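Local structure of pilus assembly protein CpaE (Caulobacter crescentus, 4N0P) at residues A[67-78]-A[96-106]. The protein probably takes part in pilus assembly and may bind and hydrolyse ATP through another part of the protein; this chain is its receiver-like domain. Sequence-based numbering, arbitrary orientation.
Sequences QNQPTPSLVMVE and VCDPGTKVVVV
The Asp98 carboxylate turns one face to Thr71. Thr71 OG1 sits over that face, 3.2 Å from Asp98 CG. Thr71 N lies above Asp98 OD2 and gives it a weak hydrogen bond. Pro70 CB reaches the same oxygen from beside the group, as does a water that also bonds Thr71 O. Farther out, Val96 CG1 rests against one face of the Gln67 amide, 3.6 Å from Gln67 NE2, which bonds Val63 O.

Thr71 OG1 lies between its own N and carbonyl carbon (chi1 49°). Thr71 OG1 accepts a fairly straight bond from Asp98 N (2.9 Å, 163°). Thr71 OG1 donates to Thr101 OG1 at 2.7 Å. Thr101 OG1 donates to Pro72 O (2.8 Å), tilted 30° from the carbonyl plane. A type II turn, Asp98 to Thr101, leads into strand 102-107.

Parallel pairing follows, from Lys102 N to Ser73 O through Val106 N to Val77 O. Leu74 CD1 packs on Val104 CG2 (3.6 Å) on the sheet face covered by helix 133-144. Val77 CG2 meets Val105 CG2 (4.0 Å) on the opposite face. Strands 74-77 (the middle one) and 102-107, linked through helix 83-94, form a beta-alpha-beta crossover in the 2-1-3-4-5 sheet of the receiver fold.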
ATOM      1  N   GLN A  67      14.736   7.224  -4.114  1.00 31.09           N
ATOM      2  CA  GLN A  67      15.933   7.431  -4.932  1.00 32.65           C
ATOM      3  C   GLN A  67      17.152   7.343  -4.028  1.00 42.47           C
ATOM      4  O   GLN A  67      18.157   6.749  -4.414  1.00 45.26           O
ATOM      5  CB  GLN A  67      15.899   8.797  -5.643  1.00 33.50           C
ATOM      6  CG  GLN A  67      14.787   8.934  -6.688  1.00 35.59           C
ATOM      7  CD  GLN A  67      14.817   7.868  -7.749  1.00 46.07           C
ATOM      8  OE1 GLN A  67      15.872   7.552  -8.324  1.00 43.47           O
ATOM      9  NE2 GLN A  67      13.656   7.267  -8.009  1.00 32.81           N
ATOM     10  N   ASN A  68      17.013   7.880  -2.799  1.00 39.93           N
ATOM     11  CA  ASN A  68      18.050   7.942  -1.774  1.00 41.34           C
ATOM     12  C   ASN A  68      17.811   7.040  -0.525  1.00 43.27           C
ATOM     13  O   ASN A  68      18.799   6.683   0.124  1.00 45.22           O
ATOM     14  CB  ASN A  68      18.244   9.380  -1.329  1.00 49.96           C
ATOM     15  CG  ASN A  68      16.972  10.110  -0.970  1.00 84.54           C
ATOM     16  OD1 ASN A  68      16.419   9.926   0.114  1.00 83.21           O
ATOM     17  ND2 ASN A  68      16.507  10.985  -1.860  1.00 76.27           N
ATOM     18  N   GLN A  69      16.552   6.677  -0.177  1.00 34.04           N
ATOM     19  CA  GLN A  69      16.306   5.802   0.977  1.00 31.38           C
ATOM     20  C   GLN A  69      15.943   4.363   0.535  1.00 28.46           C
ATOM     21  O   GLN A  69      15.292   4.184  -0.502  1.00 26.58           O
ATOM     22  CB  GLN A  69      15.180   6.332   1.894  1.00 32.82           C
ATOM     23  CG  GLN A  69      15.546   7.478   2.831  1.00 34.65           C
ATOM     24  CD  GLN A  69      16.555   7.132   3.899  1.00 43.83           C
ATOM     25  OE1 GLN A  69      17.739   7.431   3.772  1.00 40.73           O
ATOM     26  NE2 GLN A  69      16.108   6.532   4.983  1.00 35.98           N
ATOM     27  N   PRO A  70      16.310   3.332   1.320  1.00 24.59           N
ATOM     28  CA  PRO A  70      15.876   1.963   0.959  1.00 24.86           C
ATOM     29  C   PRO A  70      14.381   1.756   1.238  1.00 24.88           C
ATOM     30  O   PRO A  70      13.792   2.480   2.064  1.00 23.66           O
ATOM     31  CB  PRO A  70      16.724   1.071   1.857  1.00 27.01           C
ATOM     32  CG  PRO A  70      16.961   1.905   3.103  1.00 30.95           C
ATOM     33  CD  PRO A  70      17.079   3.346   2.586  1.00 26.65           C
ATOM     34  N   THR A  71      13.748   0.799   0.508  1.00 19.09           N
ATOM     35  CA  THR A  71      12.320   0.567   0.702  1.00 19.28           C
ATOM     36  C   THR A  71      12.067  -0.300   1.967  1.00 22.30           C
ATOM     37  O   THR A  71      12.874  -1.205   2.264  1.00 20.91           O
ATOM     38  CB  THR A  71      11.679  -0.065  -0.535  1.00 20.27           C
ATOM     39  OG1 THR A  71      12.466  -1.174  -0.945  1.00 21.25           O
ATOM     40  CG2 THR A  71      11.550   0.912  -1.708  1.00 23.04           C
ATOM     41  N   PRO A  72      10.921  -0.046   2.682  1.00 21.56           N
ATOM     42  CA  PRO A  72      10.578  -0.841   3.872  1.00 20.77           C
ATOM     43  C   PRO A  72       9.952  -2.192   3.465  1.00 21.78           C
ATOM     44  O   PRO A  72       9.847  -2.488   2.276  1.00 19.84           O
ATOM     45  CB  PRO A  72       9.543   0.059   4.578  1.00 23.54           C
ATOM     46  CG  PRO A  72       8.799   0.672   3.449  1.00 26.76           C
ATOM     47  CD  PRO A  72       9.894   0.993   2.439  1.00 21.94           C
ATOM     48  N   SER A  73       9.402  -2.956   4.442  1.00 18.98           N
ATOM     49  CA  SER A  73       8.752  -4.233   4.149  1.00 18.78           C
ATOM     50  C   SER A  73       7.572  -4.068   3.189  1.00 21.26           C
ATOM     51  O   SER A  73       7.393  -4.873   2.279  1.00 20.56           O
ATOM     52  CB  SER A  73       8.241  -4.884   5.444  1.00 20.40           C
ATOM     53  OG  SER A  73       9.109  -4.685   6.555  1.00 23.69           O
ATOM     54  N   LEU A  74       6.782  -2.985   3.386  1.00 17.47           N
ATOM     55  CA  LEU A  74       5.577  -2.758   2.625  1.00 18.13           C
ATOM     56  C   LEU A  74       5.433  -1.284   2.272  1.00 20.36           C
ATOM     57  O   LEU A  74       5.585  -0.427   3.149  1.00 20.52           O
ATOM     58  CB  LEU A  74       4.338  -3.240   3.442  1.00 19.31           C
ATOM     59  CG  LEU A  74       2.956  -2.971   2.811  1.00 25.98           C
ATOM     60  CD1 LEU A  74       2.778  -3.770   1.560  1.00 28.03           C
ATOM     61  CD2 LEU A  74       1.830  -3.362   3.750  1.00 32.00           C
ATOM     62  N   VAL A  75       5.205  -1.005   0.999  1.00 17.00           N
ATOM     63  CA  VAL A  75       4.989   0.349   0.469  1.00 17.94           C
ATOM     64  C   VAL A  75       3.539   0.414  -0.006  1.00 22.77           C
ATOM     65  O   VAL A  75       3.135  -0.377  -0.867  1.00 21.04           O
ATOM     66  CB  VAL A  75       5.983   0.717  -0.663  1.00 22.59           C
ATOM     67  CG1 VAL A  75       5.632   2.087  -1.261  1.00 23.89           C
ATOM     68  CG2 VAL A  75       7.425   0.726  -0.148  1.00 22.07           C
ATOM     69  N   MET A  76       2.751   1.330   0.555  1.00 19.05           N
ATOM     70  CA  MET A  76       1.361   1.524   0.126  1.00 18.49           C
ATOM     71  C   MET A  76       1.301   2.837  -0.635  1.00 21.94           C
ATOM     72  O   MET A  76       1.851   3.839  -0.164  1.00 21.26           O
ATOM     73  CB  MET A  76       0.403   1.552   1.333  1.00 21.58           C
ATOM     74  CG  MET A  76       0.370   0.260   2.104  1.00 26.15           C
ATOM     75  SD  MET A  76      -0.861   0.309   3.453  1.00 30.87           S
ATOM     76  CE  MET A  76      -2.341   0.271   2.561  1.00 27.86           C
ATOM     77  N   VAL A  77       0.750   2.827  -1.856  1.00 19.20           N
ATOM     78  CA  VAL A  77       0.768   4.042  -2.677  1.00 19.35           C
ATOM     79  C   VAL A  77      -0.605   4.352  -3.262  1.00 23.89           C
ATOM     80  O   VAL A  77      -1.430   3.469  -3.488  1.00 23.27           O
ATOM     81  CB  VAL A  77       1.830   3.986  -3.801  1.00 21.92           C
ATOM     82  CG1 VAL A  77       3.252   3.996  -3.233  1.00 21.50           C
ATOM     83  CG2 VAL A  77       1.600   2.783  -4.722  1.00 21.44           C
ATOM     84  N   GLU A  78      -0.794   5.629  -3.612  1.00 21.79           N
ATOM     85  CA  GLU A  78      -2.032   6.100  -4.204  1.00 21.17           C
ATOM     86  C   GLU A  78      -1.689   7.266  -5.126  1.00 26.29           C
ATOM     87  O   GLU A  78      -0.706   7.969  -4.885  1.00 26.04           O
ATOM     88  CB  GLU A  78      -2.949   6.542  -3.055  1.00 21.94           C
ATOM     89  CG  GLU A  78      -4.338   6.987  -3.406  1.00 24.67           C
ATOM     90  CD  GLU A  78      -5.134   7.510  -2.228  1.00 42.12           C
ATOM     91  OE1 GLU A  78      -4.552   8.229  -1.379  1.00 32.46           O
ATOM     92  OE2 GLU A  78      -6.349   7.213  -2.167  1.00 32.34           O
ATOM     93  N   VAL A  96      13.563   1.255  -7.947  1.00 31.26           N
ATOM     94  CA  VAL A  96      14.183   1.610  -6.663  1.00 31.42           C
ATOM     95  C   VAL A  96      13.636   0.725  -5.514  1.00 37.83           C
ATOM     96  O   VAL A  96      13.799   1.070  -4.340  1.00 39.45           O
ATOM     97  CB  VAL A  96      14.034   3.135  -6.338  1.00 35.09           C
ATOM     98  CG1 VAL A  96      14.946   3.975  -7.237  1.00 35.23           C
ATOM     99  CG2 VAL A  96      12.575   3.605  -6.451  1.00 34.43           C
ATOM    100  N   CYS A  97      13.013  -0.406  -5.867  1.00 34.50           N
ATOM    101  CA  CYS A  97      12.466  -1.315  -4.866  0.70 34.80           C
ATOM    102  C   CYS A  97      13.440  -2.391  -4.536  1.00 37.36           C
ATOM    103  O   CYS A  97      14.019  -3.048  -5.410  1.00 37.99           O
ATOM    104  CB  CYS A  97      11.139  -1.900  -5.311  0.70 35.45           C
ATOM    105  SG  CYS A  97       9.722  -0.885  -4.846  0.70 38.94           S
ATOM    106  N   ASP A  98      13.628  -2.570  -3.260  1.00 30.26           N
ATOM    107  CA  ASP A  98      14.552  -3.548  -2.771  1.00 28.89           C
ATOM    108  C   ASP A  98      13.847  -4.930  -2.842  1.00 25.60           C
ATOM    109  O   ASP A  98      12.610  -4.961  -2.756  1.00 22.82           O
ATOM    110  CB  ASP A  98      14.996  -3.084  -1.384  1.00 32.45           C
ATOM    111  CG  ASP A  98      15.612  -1.655  -1.437  1.00 49.40           C
ATOM    112  OD1 ASP A  98      15.713  -1.079  -2.557  1.00 50.65           O
ATOM    113  OD2 ASP A  98      16.028  -1.144  -0.380  1.00 54.81           O
ATOM    114  N   PRO A  99      14.676  -6.005  -2.783  0.50 22.30           N
ATOM    115  CA  PRO A  99      14.130  -7.347  -2.598  0.50 22.35           C
ATOM    116  C   PRO A  99      13.459  -7.403  -1.243  0.50 26.62           C
ATOM    117  O   PRO A  99      13.903  -6.740  -0.283  0.50 24.40           O
ATOM    118  CB  PRO A  99      15.369  -8.254  -2.642  0.50 23.95           C
ATOM    119  CG  PRO A  99      16.449  -7.422  -3.214  0.50 27.57           C
ATOM    120  CD  PRO A  99      16.154  -6.037  -2.775  0.50 22.70           C
ATOM    121  N   GLY A 100      12.359  -8.134  -1.199  0.50 24.48           N
ATOM    122  CA  GLY A 100      11.577  -8.292   0.009  0.50 24.08           C
ATOM    123  C   GLY A 100      10.505  -7.236   0.150  0.50 26.75           C
ATOM    124  O   GLY A 100       9.615  -7.406   0.989  0.50 27.40           O
ATOM    125  N   THR A 101      10.582  -6.115  -0.631  1.00 21.06           N
ATOM    126  CA  THR A 101       9.525  -5.111  -0.504  1.00 18.96           C
ATOM    127  C   THR A 101       8.254  -5.515  -1.270  1.00 21.31           C
ATOM    128  O   THR A 101       8.299  -5.865  -2.453  1.00 22.32           O
ATOM    129  CB  THR A 101      10.051  -3.735  -1.013  1.00 20.36           C
ATOM    130  OG1 THR A 101      11.102  -3.315  -0.143  1.00 20.57           O
ATOM    131  CG2 THR A 101       8.957  -2.651  -1.045  1.00 20.84           C
ATOM    132  N   LYS A 102       7.125  -5.402  -0.595  1.00 17.79           N
ATOM    133  CA  LYS A 102       5.806  -5.632  -1.215  1.00 17.85           C
ATOM    134  C   LYS A 102       5.176  -4.282  -1.521  1.00 22.47           C
ATOM    135  O   LYS A 102       5.390  -3.321  -0.773  1.00 21.13           O
ATOM    136  CB  LYS A 102       4.897  -6.439  -0.272  1.00 21.36           C
ATOM    137  CG  LYS A 102       5.432  -7.866  -0.050  1.00 24.01           C
ATOM    138  CD  LYS A 102       4.527  -8.673   0.845  1.00 33.20           C
ATOM    139  CE  LYS A 102       5.186  -9.969   1.296  1.00 36.11           C
ATOM    140  NZ  LYS A 102       5.392 -10.916   0.161  1.00 44.07           N
ATOM    141  N   VAL A 103       4.394  -4.211  -2.594  1.00 20.18           N
ATOM    142  CA  VAL A 103       3.733  -2.961  -2.961  1.00 19.41           C
ATOM    143  C   VAL A 103       2.223  -3.177  -2.999  1.00 22.69           C
ATOM    144  O   VAL A 103       1.730  -4.130  -3.613  1.00 22.84           O
ATOM    145  CB  VAL A 103       4.281  -2.375  -4.304  1.00 23.49           C
ATOM    146  CG1 VAL A 103       3.443  -1.179  -4.781  1.00 23.20           C
ATOM    147  CG2 VAL A 103       5.761  -1.976  -4.168  1.00 23.35           C
ATOM    148  N   VAL A 104       1.486  -2.273  -2.339  1.00 19.68           N
ATOM    149  CA  VAL A 104       0.026  -2.314  -2.323  1.00 19.09           C
ATOM    150  C   VAL A 104      -0.441  -0.981  -2.911  1.00 22.68           C
ATOM    151  O   VAL A 104       0.052   0.062  -2.503  1.00 20.34           O
ATOM    152  CB  VAL A 104      -0.530  -2.561  -0.890  1.00 22.02           C
ATOM    153  CG1 VAL A 104      -2.032  -2.323  -0.848  1.00 21.73           C
ATOM    154  CG2 VAL A 104      -0.208  -3.980  -0.418  1.00 22.45           C
ATOM    155  N   VAL A 105      -1.404  -1.020  -3.817  1.00 19.45           N
ATOM    156  CA  VAL A 105      -1.936   0.191  -4.429  1.00 18.70           C
ATOM    157  C   VAL A 105      -3.336   0.433  -3.884  1.00 22.63           C
ATOM    158  O   VAL A 105      -4.129  -0.491  -3.811  1.00 21.21           O
ATOM    159  CB  VAL A 105      -1.933   0.074  -5.990  1.00 22.15           C
ATOM    160  CG1 VAL A 105      -2.680   1.257  -6.653  1.00 22.01           C
ATOM    161  CG2 VAL A 105      -0.497  -0.073  -6.539  1.00 21.84           C
ATOM    162  N   VAL A 106      -3.636   1.689  -3.522  1.00 19.99           N
ATOM    163  CA  VAL A 106      -4.977   2.086  -3.107  1.00 19.77           C
ATOM    164  C   VAL A 106      -5.508   2.971  -4.232  1.00 25.30           C
ATOM    165  O   VAL A 106      -4.850   3.935  -4.598  1.00 26.19           O
ATOM    166  CB  VAL A 106      -5.010   2.807  -1.737  1.00 24.42           C
ATOM    167  CG1 VAL A 106      -6.449   3.176  -1.375  1.00 25.16           C
ATOM    168  CG2 VAL A 106      -4.376   1.949  -0.640  1.00 24.49           C
TER
HETATM  169  O   HOH W   1      15.445  -2.347   1.858  1.00 32.65           O